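PDB 7AJ0: arylsulfatase from Pseudoalteromonas sp. MB47, which hydrolyses sulfate esters of the algal polysaccharide fucoidan, probably in an exo-acting manner, and assembles as a hexamer. Local coordinates for residues Lys51-Val56 with Lys260-Ile265; Ser184-Phe189 with Leu211-Leu216; Ser238-Val243 with Phe268-Asn273; Asn317-Phe322 with Ala359-Met364. All coordinates share one frame; numbering follows the deposited sequence.

Contact 1. Residues Lys51-Val56 with Lys260-Ile265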
# COMPACT_ATOMS: atom_id res chain seq x y z
N LYS A 51 5.59 -44.98 37.70
CA LYS A 51 5.08 -43.76 37.11
C LYS A 51 5.14 -43.83 35.59
O LYS A 51 5.92 -44.59 35.02
CB LYS A 51 5.87 -42.56 37.61
CG LYS A 51 5.66 -42.24 39.08
CD LYS A 51 6.64 -41.19 39.56
CE LYS A 51 6.46 -40.88 41.04
NZ LYS A 51 7.57 -40.04 41.57
N PRO A 52 4.31 -43.04 34.90
CA PRO A 52 4.26 -43.11 33.44
C PRO A 52 5.44 -42.44 32.77
O PRO A 52 6.08 -41.53 33.31
CB PRO A 52 2.95 -42.39 33.10
CG PRO A 52 2.76 -41.42 34.22
CD PRO A 52 3.30 -42.11 35.45
N ASN A 53 5.74 -42.92 31.56
CA ASN A 53 6.71 -42.27 30.70
C ASN A 53 6.05 -41.11 29.97
O ASN A 53 4.83 -41.07 29.78
CB ASN A 53 7.28 -43.25 29.66
CG ASN A 53 7.61 -44.60 30.25
OD1 ASN A 53 8.36 -44.71 31.22
ND2 ASN A 53 7.04 -45.65 29.66
N VAL A 54 6.87 -40.15 29.55
CA VAL A 54 6.42 -39.06 28.70
C VAL A 54 7.36 -38.99 27.50
O VAL A 54 8.58 -39.02 27.66
CB VAL A 54 6.40 -37.71 29.44
CG1 VAL A 54 5.95 -36.60 28.49
CG2 VAL A 54 5.49 -37.78 30.65
N LEU A 55 6.78 -38.92 26.31
CA LEU A 55 7.52 -38.71 25.07
C LEU A 55 6.99 -37.45 24.42
O LEU A 55 5.81 -37.39 24.04
CB LEU A 55 7.38 -39.91 24.13
CG LEU A 55 8.02 -39.77 22.75
CD1 LEU A 55 9.53 -39.66 22.85
CD2 LEU A 55 7.61 -40.93 21.86
N VAL A 56 7.84 -36.43 24.33
CA VAL A 56 7.48 -35.17 23.69
C VAL A 56 8.16 -35.15 22.33
O VAL A 56 9.39 -35.05 22.24
CB VAL A 56 7.89 -33.96 24.54
CG1 VAL A 56 7.42 -32.67 23.89
CG2 VAL A 56 7.34 -34.09 25.95
N LYS A 260 12.86 -48.42 34.59
CA LYS A 260 12.69 -47.08 35.11
C LYS A 260 11.85 -46.23 34.17
O LYS A 260 11.91 -46.39 32.94
CB LYS A 260 14.05 -46.39 35.32
CG LYS A 260 14.85 -46.95 36.49
CD LYS A 260 16.22 -46.29 36.59
CE LYS A 260 17.00 -46.85 37.77
NZ LYS A 260 18.43 -46.42 37.74
N PRO A 261 11.05 -45.31 34.70
CA PRO A 261 10.30 -44.40 33.82
C PRO A 261 11.27 -43.50 33.07
O PRO A 261 12.30 -43.07 33.60
CB PRO A 261 9.42 -43.60 34.79
CG PRO A 261 9.48 -44.33 36.10
CD PRO A 261 10.80 -45.03 36.13
N PHE A 262 10.93 -43.21 31.81
CA PHE A 262 11.74 -42.33 30.99
C PHE A 262 10.96 -41.06 30.67
O PHE A 262 9.73 -41.08 30.52
CB PHE A 262 12.19 -43.03 29.69
CG PHE A 262 11.10 -43.23 28.67
CD1 PHE A 262 10.70 -42.18 27.85
CD2 PHE A 262 10.50 -44.46 28.52
CE1 PHE A 262 9.71 -42.37 26.91
CE2 PHE A 262 9.51 -44.66 27.57
CZ PHE A 262 9.11 -43.61 26.77
N TYR A 263 11.69 -39.95 30.58
CA TYR A 263 11.17 -38.69 30.08
C TYR A 263 12.08 -38.27 28.94
O TYR A 263 13.24 -37.91 29.16
CB TYR A 263 11.12 -37.62 31.17
CG TYR A 263 10.45 -36.35 30.71
CD1 TYR A 263 11.12 -35.43 29.92
CD2 TYR A 263 9.13 -36.08 31.04
CE1 TYR A 263 10.51 -34.27 29.49
CE2 TYR A 263 8.51 -34.92 30.62
CZ TYR A 263 9.20 -34.02 29.84
OH TYR A 263 8.59 -32.87 29.40
N LEU A 264 11.56 -38.31 27.71
CA LEU A 264 12.34 -38.04 26.52
C LEU A 264 11.70 -36.90 25.74
O LEU A 264 10.52 -36.96 25.39
CB LEU A 264 12.43 -39.29 25.63
CG LEU A 264 13.05 -39.07 24.25
CD1 LEU A 264 14.46 -38.52 24.38
CD2 LEU A 264 13.04 -40.35 23.44
N ILE A 265 12.50 -35.87 25.45
CA ILE A 265 12.15 -34.84 24.48
C ILE A 265 12.92 -35.19 23.21
O ILE A 265 14.14 -34.98 23.13
CB ILE A 265 12.48 -33.44 24.98
CG1 ILE A 265 11.59 -33.07 26.17
CG2 ILE A 265 12.32 -32.43 23.85
CD1 ILE A 265 11.99 -31.78 26.85
O HOH W 1 9.84 -47.38 31.07
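Asn53 carries CG anti to its carbonyl carbon (chi1 -43°), which swings the amide toward the start of segment 260-265. Phe262 holds its CG in the crowded position between backbone N and carbonyl carbon (chi1 73°), which turns the ring back over Asn53. Amide and ring planes are only 12° apart and stack. Asn53 CG lies 3.3 Å from Phe262 CE2. Asn53 CB sits over the ring face, 3.4 Å from the Phe262 ring centroid, as a CH-pi contact. The same amide accepts a backbone bond: Phe262 N reaches Asn53 OD1 at 3.0 Å, from above the carbonyl plane. A water lies within hydrogen-bonding distance of Asn53 OD1 and Lys260 O. Asn53 ND2 is held outside the pair by Thr318 OG1 and Gln314 OE1, so the amide is gripped at both ends.

Beyond this point the strands run parallel in register. Val54 N bonds to Phe262 O and Leu264 N to Val54 O. Val56 N bonds to Leu264 O at 2.9 Å. The last two lie nearly along the C=O axes. On one face, Val54 CB packs on Tyr263 CD2 at 3.6 Å, with Val56 and Ile265 further along. The Tyr263 hydroxyl bonds to Gln141 and Ser384. On the other face, Leu55 CD1 meets Leu264 CD2 at 3.6 Å, the two side chains pointing the same way. Helix 240-258 covers Phe262 and Leu264. This is the parallel core of the central sheet in the alpha/beta fold of sulfatases, within the alkaline phosphatase superfamily.

Contact 2. Residues Ser184-Phe189 with Leu211-Leu216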
# COMPACT_ATOMS: atom_id res chain seq x y z
N SER A 184 20.39 -24.44 10.62
CA SER A 184 20.94 -23.40 9.76
C SER A 184 22.38 -23.06 10.13
O SER A 184 23.15 -22.62 9.27
CB SER A 184 20.06 -22.15 9.83
OG SER A 184 19.83 -21.77 11.17
N ASP A 185 22.75 -23.25 11.40
CA ASP A 185 24.13 -22.99 11.80
C ASP A 185 25.09 -23.92 11.08
O ASP A 185 26.22 -23.53 10.74
CB ASP A 185 24.26 -23.13 13.32
CG ASP A 185 25.61 -22.67 13.84
OD1 ASP A 185 26.39 -22.11 13.05
OD2 ASP A 185 25.89 -22.88 15.04
N TYR A 186 24.67 -25.16 10.84
CA TYR A 186 25.52 -26.10 10.11
C TYR A 186 25.48 -25.85 8.60
O TYR A 186 26.53 -25.86 7.95
CB TYR A 186 25.07 -27.54 10.39
CG TYR A 186 25.29 -28.01 11.81
CD1 TYR A 186 24.36 -27.73 12.80
CD2 TYR A 186 26.40 -28.77 12.15
CE1 TYR A 186 24.55 -28.16 14.10
CE2 TYR A 186 26.60 -29.21 13.44
CZ TYR A 186 25.67 -28.90 14.41
OH TYR A 186 25.85 -29.34 15.71
N THR A 187 24.30 -25.62 8.04
CA THR A 187 24.15 -25.63 6.59
C THR A 187 24.74 -24.39 5.93
O THR A 187 25.07 -24.44 4.74
CB THR A 187 22.67 -25.76 6.21
OG1 THR A 187 21.92 -24.70 6.81
CG2 THR A 187 22.12 -27.10 6.68
N GLN A 188 24.88 -23.28 6.66
CA GLN A 188 25.49 -22.09 6.08
C GLN A 188 26.95 -22.33 5.70
O GLN A 188 27.50 -21.57 4.90
CB GLN A 188 25.39 -20.91 7.05
CG GLN A 188 26.15 -21.11 8.35
CD GLN A 188 25.96 -19.95 9.31
OE1 GLN A 188 25.52 -18.87 8.93
NE2 GLN A 188 26.29 -20.18 10.58
N PHE A 189 27.58 -23.37 6.25
CA PHE A 189 28.95 -23.72 5.91
C PHE A 189 29.03 -24.92 4.97
O PHE A 189 30.13 -25.43 4.74
CB PHE A 189 29.75 -24.01 7.19
CG PHE A 189 29.91 -22.82 8.09
CD1 PHE A 189 30.78 -21.80 7.76
CD2 PHE A 189 29.18 -22.73 9.27
CE1 PHE A 189 30.93 -20.71 8.59
CE2 PHE A 189 29.33 -21.63 10.10
CZ PHE A 189 30.20 -20.62 9.76
N LEU A 211 33.92 -20.44 13.96
CA LEU A 211 32.79 -20.69 14.83
C LEU A 211 31.84 -21.73 14.24
O LEU A 211 30.69 -21.86 14.69
CB LEU A 211 32.04 -19.39 15.11
CG LEU A 211 32.86 -18.29 15.80
CD1 LEU A 211 32.05 -17.01 15.92
CD2 LEU A 211 33.34 -18.75 17.18
N ARG A 212 32.30 -22.48 13.25
CA ARG A 212 31.48 -23.53 12.64
C ARG A 212 31.27 -24.66 13.63
O ARG A 212 32.25 -25.17 14.19
CB ARG A 212 32.18 -24.02 11.38
CG ARG A 212 31.60 -25.26 10.72
CD ARG A 212 32.67 -25.92 9.84
NE ARG A 212 32.14 -27.04 9.06
CZ ARG A 212 32.23 -27.14 7.73
NH1 ARG A 212 32.84 -26.21 7.01
NH2 ARG A 212 31.71 -28.20 7.13
N PRO A 213 30.03 -25.10 13.87
CA PRO A 213 29.83 -26.26 14.75
C PRO A 213 30.44 -27.52 14.15
O PRO A 213 30.41 -27.73 12.93
CB PRO A 213 28.30 -26.36 14.86
CG PRO A 213 27.79 -25.71 13.62
CD PRO A 213 28.77 -24.60 13.30
N GLU A 214 30.99 -28.36 15.02
CA GLU A 214 31.69 -29.55 14.55
C GLU A 214 30.74 -30.70 14.23
O GLU A 214 31.05 -31.53 13.36
CB GLU A 214 32.72 -29.99 15.59
CG GLU A 214 33.91 -29.05 15.69
CD GLU A 214 34.94 -29.51 16.72
OE1 GLU A 214 34.55 -30.19 17.69
OE2 GLU A 214 36.13 -29.18 16.55
N GLY A 215 29.60 -30.78 14.91
CA GLY A 215 28.65 -31.85 14.65
C GLY A 215 27.71 -32.02 15.84
O GLY A 215 27.51 -31.10 16.62
N LEU A 216 27.15 -33.22 15.93
CA LEU A 216 26.26 -33.55 17.04
C LEU A 216 27.09 -33.82 18.30
O LEU A 216 28.10 -34.53 18.24
CB LEU A 216 25.39 -34.76 16.70
CG LEU A 216 24.56 -34.59 15.43
CD1 LEU A 216 23.67 -35.79 15.20
CD2 LEU A 216 23.72 -33.32 15.51
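The tight half of this contact is built by Tyr186 and Pro213. The Tyr186 side chain leaves the helix with CG anti to the carbonyl carbon (chi1 -67°) and reaches along segment 211-216. Pro213 sits over one face of the ring. Pro213 CG lies above the centre of the Tyr186 ring, 3.6 Å from its centroid, as a CH-pi contact. Pro213 CB is 3.6 Å from Tyr186 CE2. Gly215 lies at the ring edge, in the plane. There the Tyr186 hydroxyl donates to Gly215 O, with Tyr186 OH and Gly215 O 2.6 Å apart. The donor stands well above the carbonyl plane, not on a lone pair. The backbone of Gly215 takes angles suited to glycine, and its CA lies 3.6 Å from Tyr186 CE2. The Asp185 carboxylate lies against the CD-CG edge of the same proline, Asp185 OD1 3.5 Å from Pro213 CD. Its OD2 bonds to Ser181.

The Arg212 side is looser: Phe189 is buried, but Arg212, which lies over it, is partly exposed. Arg212 runs back along Phe189, Arg212 CB over the ring face and 4.0 Å from the Phe189 centroid, while Phe189 CB lies over the guanidinium face. Ring and guanidinium planes are 24° apart. Arg212 NH1 stays 3.6 Å from Phe189 O. Ser184 OG bonds to Glu486 of the second subunit, so segment 184-189 also borders a subunit interface. The chemistry is therefore mostly apolar, proline and arginine methylenes on aromatic faces. One short hydroxyl bond fixes the reach of the buried tyrosine and joins the helix to the start of strand 215-220.

Contact 3. Residues Ser238-Val243 with Phe268-Asn273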
# COMPACT_ATOMS: atom_id res chain seq x y z
N SER A 238 22.49 -34.94 6.03
CA SER A 238 21.25 -35.52 5.54
C SER A 238 20.78 -36.68 6.41
O SER A 238 19.59 -37.02 6.39
CB SER A 238 21.42 -36.00 4.10
OG SER A 238 22.19 -37.18 4.02
N MET A 239 21.68 -37.29 7.18
CA MET A 239 21.35 -38.38 8.08
C MET A 239 21.03 -37.91 9.50
O MET A 239 20.81 -38.75 10.38
CB MET A 239 22.51 -39.38 8.14
CG MET A 239 22.91 -39.94 6.79
SD MET A 239 21.59 -40.88 5.99
CE MET A 239 21.26 -42.14 7.23
N ILE A 240 20.99 -36.60 9.72
CA ILE A 240 20.95 -36.07 11.09
C ILE A 240 19.75 -36.62 11.85
O ILE A 240 19.88 -37.04 13.01
CB ILE A 240 20.95 -34.53 11.05
CG1 ILE A 240 21.26 -33.95 12.43
CG2 ILE A 240 19.62 -33.99 10.54
CD1 ILE A 240 21.51 -32.45 12.40
N ASP A 241 18.57 -36.65 11.23
CA ASP A 241 17.38 -37.11 11.93
C ASP A 241 17.28 -38.63 11.99
O ASP A 241 16.54 -39.15 12.82
CB ASP A 241 16.13 -36.53 11.26
CG ASP A 241 15.73 -35.19 11.86
OD1 ASP A 241 15.40 -35.15 13.07
OD2 ASP A 241 15.75 -34.17 11.13
N GLN A 242 18.01 -39.35 11.13
CA GLN A 242 18.12 -40.79 11.29
C GLN A 242 19.02 -41.14 12.47
O GLN A 242 18.75 -42.11 13.20
CB GLN A 242 18.66 -41.42 10.01
CG GLN A 242 17.80 -41.19 8.78
CD GLN A 242 16.42 -41.81 8.90
OE1 GLN A 242 16.28 -43.01 9.11
NE2 GLN A 242 15.39 -40.97 8.79
N VAL A 243 20.08 -40.36 12.68
CA VAL A 243 20.97 -40.59 13.81
C VAL A 243 20.26 -40.28 15.12
O VAL A 243 20.39 -41.02 16.10
CB VAL A 243 22.25 -39.75 13.66
CG1 VAL A 243 23.10 -39.84 14.91
CG2 VAL A 243 23.03 -40.22 12.44
N PHE A 268 13.26 -32.97 16.84
CA PHE A 268 13.67 -33.06 15.45
C PHE A 268 14.47 -31.83 15.05
O PHE A 268 14.20 -30.71 15.50
CB PHE A 268 12.46 -33.17 14.52
CG PHE A 268 11.66 -34.43 14.68
CD1 PHE A 268 11.99 -35.57 13.97
CD2 PHE A 268 10.57 -34.46 15.53
CE1 PHE A 268 11.24 -36.72 14.11
CE2 PHE A 268 9.82 -35.61 15.67
CZ PHE A 268 10.16 -36.74 14.96
N SER A 269 15.46 -32.03 14.17
CA SER A 269 16.07 -30.90 13.50
C SER A 269 15.14 -30.34 12.43
O SER A 269 15.06 -29.13 12.22
CB SER A 269 17.41 -31.30 12.87
OG SER A 269 17.93 -30.23 12.09
N LYS A 270 14.42 -31.22 11.73
CA LYS A 270 13.44 -30.78 10.75
C LYS A 270 12.27 -30.10 11.46
O LYS A 270 11.97 -30.40 12.62
CB LYS A 270 12.95 -31.97 9.93
CG LYS A 270 13.99 -32.52 8.98
CD LYS A 270 13.73 -33.97 8.63
CE LYS A 270 14.77 -34.49 7.64
NZ LYS A 270 16.16 -34.35 8.15
N ILE A 271 11.61 -29.16 10.76
CA ILE A 271 11.86 -28.82 9.37
C ILE A 271 12.55 -27.46 9.25
O ILE A 271 12.21 -26.66 8.38
CB ILE A 271 10.54 -28.81 8.56
CG1 ILE A 271 9.53 -27.84 9.19
CG2 ILE A 271 9.94 -30.20 8.49
CD1 ILE A 271 8.30 -27.60 8.34
N HIS A 272 13.51 -27.20 10.12
CA HIS A 272 14.29 -25.98 10.04
C HIS A 272 15.12 -25.98 8.76
O HIS A 272 15.60 -27.02 8.30
CB HIS A 272 15.21 -25.84 11.25
CG HIS A 272 15.55 -24.43 11.60
ND1 HIS A 272 16.38 -23.65 10.82
CD2 HIS A 272 15.19 -23.66 12.65
CE1 HIS A 272 16.51 -22.46 11.37
NE2 HIS A 272 15.80 -22.43 12.48
N ASN A 273 15.29 -24.79 8.18
CA ASN A 273 16.16 -24.66 7.01
C ASN A 273 17.62 -24.78 7.44
O ASN A 273 17.98 -24.46 8.57
CB ASN A 273 15.92 -23.32 6.32
CG ASN A 273 16.66 -22.17 6.99
OD1 ASN A 273 16.32 -21.77 8.10
ND2 ASN A 273 17.67 -21.64 6.31
O HOH W 2 17.82 -36.97 8.28
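Asp241 points from the first turn of helix 240-258 straight at the loop 268-273, and Lys270 crosses it obliquely. The lysine chain is extended to CE, then bends at chi4 (57°), bringing NZ back to the carboxylate. Asp241 OD2 takes two bonds. Lys270 N approaches Asp241 OD2 on its syn lone pair at 3.3 Å. Lys270 NZ approaches Asp241 OD2 on its anti lone pair at 3.0 Å and forms a salt bridge. Asp241 OD1 accepts a weak bond from Ser269 N at 3.3 Å. Asp241 OD1 also touches the edge of the Phe268 ring, 3.6 Å from Phe268 CD1, with carboxylate and ring planes 45° apart. A water ties the pair to the helix start. It donates to Ser238 O and accepts from Asp241 N and Lys270 NZ. Ile240 CG2 lies beside Ser269 CB; Ser269 OG bonds to Gln183.

Helix 290-311 packs on the lysine. The backbone of Lys270 and Ile271, joined by a cis peptide, bonds to the calcium ligand Asp60. That backbone is thus second shell to the calcium. The position of Asp241, one step further out, is consistent with a role in holding it. The ammonium and helix start would favour ionised Asp241.

Contact 4. Residues Asn317-Phe322 with Ala359-Met364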
# COMPACT_ATOMS: atom_id res chain seq x y z
N ASN A 317 1.55 -46.97 29.20
CA ASN A 317 2.15 -46.22 30.30
C ASN A 317 2.97 -45.03 29.80
O ASN A 317 3.83 -44.52 30.52
CB ASN A 317 3.03 -47.15 31.14
CG ASN A 317 3.27 -46.61 32.54
OD1 ASN A 317 2.40 -45.98 33.14
ND2 ASN A 317 4.47 -46.85 33.06
N THR A 318 2.72 -44.59 28.57
CA THR A 318 3.50 -43.52 27.95
C THR A 318 2.56 -42.46 27.40
O THR A 318 1.74 -42.75 26.53
CB THR A 318 4.40 -44.07 26.84
OG1 THR A 318 5.26 -45.08 27.36
CG2 THR A 318 5.24 -42.95 26.24
N LEU A 319 2.68 -41.24 27.92
CA LEU A 319 2.02 -40.09 27.34
C LEU A 319 2.86 -39.58 26.17
O LEU A 319 4.04 -39.27 26.34
CB LEU A 319 1.83 -39.00 28.39
CG LEU A 319 1.38 -37.62 27.91
CD1 LEU A 319 0.04 -37.70 27.20
CD2 LEU A 319 1.33 -36.66 29.09
N ILE A 320 2.26 -39.53 24.98
CA ILE A 320 2.93 -39.03 23.78
C ILE A 320 2.34 -37.67 23.44
O ILE A 320 1.12 -37.55 23.23
CB ILE A 320 2.80 -40.00 22.60
CG1 ILE A 320 3.38 -41.36 22.96
CG2 ILE A 320 3.50 -39.43 21.37
CD1 ILE A 320 3.33 -42.38 21.83
N ILE A 321 3.19 -36.65 23.39
CA ILE A 321 2.79 -35.31 23.00
C ILE A 321 3.55 -34.96 21.72
O ILE A 321 4.79 -35.01 21.69
CB ILE A 321 3.08 -34.28 24.11
CG1 ILE A 321 2.11 -34.50 25.27
CG2 ILE A 321 2.95 -32.86 23.56
CD1 ILE A 321 2.41 -33.66 26.50
N PHE A 322 2.81 -34.62 20.67
CA PHE A 322 3.37 -34.19 19.40
C PHE A 322 3.05 -32.72 19.22
O PHE A 322 1.87 -32.33 19.25
CB PHE A 322 2.80 -35.03 18.25
CG PHE A 322 3.34 -34.65 16.90
CD1 PHE A 322 2.78 -33.61 16.18
CD2 PHE A 322 4.41 -35.34 16.35
CE1 PHE A 322 3.27 -33.26 14.94
CE2 PHE A 322 4.90 -35.00 15.11
CZ PHE A 322 4.34 -33.96 14.40
N ALA A 359 -2.12 -35.03 21.83
CA ALA A 359 -1.88 -35.83 23.02
C ALA A 359 -2.44 -37.23 22.77
O ALA A 359 -3.63 -37.38 22.46
CB ALA A 359 -2.53 -35.20 24.25
N TYR A 360 -1.58 -38.24 22.89
CA TYR A 360 -1.96 -39.63 22.70
C TYR A 360 -1.53 -40.43 23.92
O TYR A 360 -0.37 -40.34 24.35
CB TYR A 360 -1.33 -40.21 21.43
CG TYR A 360 -1.58 -41.69 21.24
CD1 TYR A 360 -2.73 -42.15 20.62
CD2 TYR A 360 -0.66 -42.63 21.69
CE1 TYR A 360 -2.96 -43.50 20.44
CE2 TYR A 360 -0.88 -43.99 21.53
CZ TYR A 360 -2.03 -44.41 20.90
OH TYR A 360 -2.26 -45.76 20.73
N TRP A 361 -2.45 -41.21 24.49
CA TRP A 361 -2.14 -42.05 25.65
C TRP A 361 -3.08 -43.25 25.59
O TRP A 361 -4.26 -43.15 25.96
CB TRP A 361 -2.29 -41.27 26.95
CG TRP A 361 -1.58 -41.91 28.12
CD1 TRP A 361 -1.15 -43.20 28.22
CD2 TRP A 361 -1.23 -41.27 29.36
NE1 TRP A 361 -0.56 -43.41 29.44
CE2 TRP A 361 -0.59 -42.24 30.16
CE3 TRP A 361 -1.39 -39.98 29.87
CZ2 TRP A 361 -0.11 -41.96 31.44
CZ3 TRP A 361 -0.92 -39.70 31.14
CH2 TRP A 361 -0.28 -40.68 31.91
N LYS A 362 -2.55 -44.39 25.14
CA LYS A 362 -3.32 -45.61 24.94
C LYS A 362 -4.04 -46.04 26.21
O LYS A 362 -3.40 -46.41 27.19
CB LYS A 362 -2.39 -46.72 24.45
CG LYS A 362 -3.02 -48.10 24.31
CD LYS A 362 -3.84 -48.23 23.05
CE LYS A 362 -3.85 -49.68 22.56
NZ LYS A 362 -2.50 -50.12 22.12
N GLY A 363 -5.38 -45.99 26.19
CA GLY A 363 -6.18 -46.41 27.32
C GLY A 363 -6.45 -45.34 28.35
O GLY A 363 -7.26 -45.58 29.26
N MET A 364 -5.81 -44.18 28.25
CA MET A 364 -6.03 -43.06 29.15
C MET A 364 -6.78 -41.92 28.48
O MET A 364 -7.71 -41.36 29.06
CB MET A 364 -4.69 -42.54 29.68
CG MET A 364 -3.95 -43.49 30.61
SD MET A 364 -4.49 -43.35 32.32
CE MET A 364 -5.62 -44.73 32.43
O HOH W 3 0.20 -44.11 24.42
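Segments 317-322 and 359-364 pair antiparallel, with Ile320 N to Tyr360 O and Tyr360 N to Ile320 O both 2.8 Å and nearly along the C=O axes. Ile320 and Tyr360 form this hydrogen-bonded pair and point the same way, Ile320 CD1 resting 4.0 Å from Tyr360 CD2. Ile321 and Ala359 make the following non-hydrogen-bonded pair, with side chains on the other face. Next to the Ile320-Tyr360 pair a water joins the two segments, donating to Thr318 O and accepting from Lys362 N.

Trp361 has CG anti to its backbone N (chi1 -162°), and its indole folds across the start of the strand. Leu319 CB lies over the six-membered ring, 3.7 Å from Trp361 CE3, as a CH-pi contact. The Thr318 carbonyl covers the same face, Thr318 O 3.4 Å from Trp361 CD1. Met364 CG sits on the opposite face, so the indole is sandwiched. Trp361 NE1 bonds to Glu316 O.

Around the pair, helix 290-311 packs on Thr318 and Ile320, and helix 377-387 packs on Leu319, Ile321 and Trp361. Helix 31-48 reaches Trp361 and Met364 through Leu44. Strand 318-324 lies between antiparallel strand 354-360 and parallel strand 53-59.

Contacts 1 and 4 are buried and adjacent in one sheet. Strand 53-59 lies between 262-267 and 318-324, and probable backbone bonds join Asn53 to Asn317 and Leu55 to Leu319. Contact 1 is parallel and contact 4 antiparallel; both combine backbone bonds with apolar packing. Contact 3 is also buried, but it joins a helix start to a loop by charge and lies nearer the calcium. Its loop follows strand 262-267 of contact 1. Contact 2 reaches the same sheet at strand 215-220, but it is only partly buried, lies furthest from the chain centre and borders a second subunit. It touches contact 3 through Ser184 and Leu216.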